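Local coordinates for protein amidase (Bacillus anthracis, PDB 5EWQ) that probably hydrolyses carboxylic acid amides as a member of the amidase family, releasing ammonia from its substrate, at residues A[91-96]-A[128-133]. Sequence-based numbering, arbitrary orientation.
Sequences INPNAM and AKVMPT
Val130 and the selenomethionine Met131 reach across to Asn92 at the turn that leads from edge strand 88-91 into helix 95-104. Met131 takes the buried side. Its chain bends at chi3 (-66°) and crosses the Asn92 side chain at about a right angle, with SE 3.8 Å from Asn92 CB and CE 3.9 Å from Asn92 ND2. Asn92 CG lies anti to the backbone N (chi1 -166°), which brings the amide up to Val130 CG1. The amide is held at both ends, by its own turn and by the neighbouring strand: Asn92 OD1 accepts from Asn94 N at 2.7 Å, the donor 38° above the carbonyl plane, and Asn92 ND2 donates to Val162 O on strand 161-166. Val130, partly exposed, takes the more open side. Its CG1 sits 3.3 Å from Asn92 OD1 and 3.6 Å from Pro93 CD, bridging the amide and the proline ring. Beyond it the packing thins: Val130 CG2 comes no nearer than 4.2 Å to Asn94 ND2. Pro93, exposed, and Asn94, partly so, form the solvent-facing edge. The loop after strand 118-122 thus packs by van der Waals contact against an Asx turn superposed on a type I turn (Asn92 to Ala95), a strand-to-helix connection at the edge of the amidase fold's central mixed sheet.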
loop_
_atom_site.group_PDB
_atom_site.type_symbol
_atom_site.label_atom_id
_atom_site.label_comp_id
_atom_site.label_asym_id
_atom_site.label_seq_id
_atom_site.Cartn_x
_atom_site.Cartn_y
_atom_site.Cartn_z
ATOM N N ILE A 91 -4.912 -16.336 2.460
ATOM C CA ILE A 91 -4.609 -16.899 1.149
ATOM C C ILE A 91 -5.880 -17.437 0.507
ATOM O O ILE A 91 -6.618 -18.200 1.127
ATOM C CB ILE A 91 -3.563 -18.029 1.237
ATOM C CG1 ILE A 91 -2.181 -17.455 1.554
ATOM C CG2 ILE A 91 -3.509 -18.816 -0.064
ATOM C CD1 ILE A 91 -1.615 -16.585 0.454
ATOM N N ASN A 92 -6.138 -17.025 -0.730
ATOM C CA ASN A 92 -7.281 -17.522 -1.484
ATOM C C ASN A 92 -7.156 -19.022 -1.728
ATOM O O ASN A 92 -6.224 -19.467 -2.398
ATOM C CB ASN A 92 -7.407 -16.773 -2.814
ATOM C CG ASN A 92 -8.748 -16.998 -3.496
ATOM O OD1 ASN A 92 -9.426 -17.998 -3.261
ATOM N ND2 ASN A 92 -9.134 -16.061 -4.356
ATOM N N PRO A 93 -8.091 -19.809 -1.177
ATOM C CA PRO A 93 -8.091 -21.259 -1.400
ATOM C C PRO A 93 -8.455 -21.611 -2.838
ATOM O O PRO A 93 -8.163 -22.714 -3.297
ATOM C CB PRO A 93 -9.156 -21.764 -0.423
ATOM C CG PRO A 93 -10.070 -20.604 -0.240
ATOM C CD PRO A 93 -9.193 -19.389 -0.296
ATOM N N ASN A 94 -9.088 -20.672 -3.534
ATOM C CA ASN A 94 -9.471 -20.870 -4.925
ATOM C C ASN A 94 -8.508 -20.177 -5.883
ATOM O O ASN A 94 -8.827 -19.976 -7.053
ATOM C CB ASN A 94 -10.893 -20.360 -5.166
ATOM C CG ASN A 94 -11.912 -21.020 -4.258
ATOM O OD1 ASN A 94 -11.773 -22.187 -3.894
ATOM N ND2 ASN A 94 -12.944 -20.272 -3.886
ATOM N N ALA A 95 -7.331 -19.817 -5.378
ATOM C CA ALA A 95 -6.336 -19.100 -6.173
ATOM C C ALA A 95 -5.901 -19.901 -7.395
ATOM O O ALA A 95 -5.706 -19.344 -8.475
ATOM C CB ALA A 95 -5.129 -18.751 -5.317
HETATM N N MSE A 96 -5.748 -21.209 -7.219
HETATM C CA MSE A 96 -5.346 -22.085 -8.312
HETATM C C MSE A 96 -6.506 -22.348 -9.266
HETATM O O MSE A 96 -6.326 -22.368 -10.483
HETATM C CB MSE A 96 -4.800 -23.406 -7.768
HETATM C CG MSE A 96 -3.504 -23.259 -6.988
HETATM SE SE MSE A 96 -1.996 -22.730 -8.109
HETATM C CE MSE A 96 -0.951 -24.371 -7.990
ATOM N N ALA A 128 -15.511 -11.320 -1.232
ATOM C CA ALA A 128 -16.763 -12.041 -1.018
ATOM C C ALA A 128 -16.570 -13.548 -0.865
ATOM O O ALA A 128 -15.893 -14.183 -1.673
ATOM C CB ALA A 128 -17.730 -11.756 -2.157
ATOM N N LYS A 129 -17.160 -14.097 0.195
ATOM C CA LYS A 129 -17.285 -15.542 0.403
ATOM C C LYS A 129 -15.966 -16.309 0.537
ATOM O O LYS A 129 -15.975 -17.507 0.817
ATOM C CB LYS A 129 -18.105 -16.160 -0.736
ATOM N N VAL A 130 -14.838 -15.631 0.352
ATOM C CA VAL A 130 -13.553 -16.320 0.306
ATOM C C VAL A 130 -12.620 -15.931 1.452
ATOM O O VAL A 130 -12.300 -16.757 2.306
ATOM C CB VAL A 130 -12.834 -16.057 -1.030
ATOM C CG1 VAL A 130 -11.482 -16.740 -1.046
ATOM C CG2 VAL A 130 -13.685 -16.540 -2.193
HETATM N N MSE A 131 -12.182 -14.677 1.465
HETATM C CA MSE A 131 -11.195 -14.231 2.444
HETATM C C MSE A 131 -11.757 -13.205 3.423
HETATM O O MSE A 131 -12.359 -12.211 3.015
HETATM C CB MSE A 131 -9.973 -13.653 1.732
HETATM C CG MSE A 131 -9.160 -14.681 0.966
HETATM SE SE MSE A 131 -8.171 -13.882 -0.508
HETATM C CE MSE A 131 -9.686 -13.343 -1.617
ATOM N N PRO A 132 -11.557 -13.452 4.726
ATOM C CA PRO A 132 -11.992 -12.557 5.804
ATOM C C PRO A 132 -11.368 -11.167 5.729
ATOM O O PRO A 132 -10.201 -11.029 5.364
ATOM C CB PRO A 132 -11.526 -13.283 7.070
ATOM C CG PRO A 132 -11.462 -14.712 6.680
ATOM C CD PRO A 132 -11.010 -14.714 5.252
ATOM N N THR A 133 -12.153 -10.152 6.073
ATOM C CA THR A 133 -11.663 -8.783 6.149
ATOM C C THR A 133 -11.639 -8.363 7.610
ATOM O O THR A 133 -12.680 -8.306 8.261
ATOM C CB THR A 133 -12.539 -7.816 5.337
ATOM O OG1 THR A 133 -12.757 -8.356 4.029
ATOM C CG2 THR A 133 -11.869 -6.457 5.219
#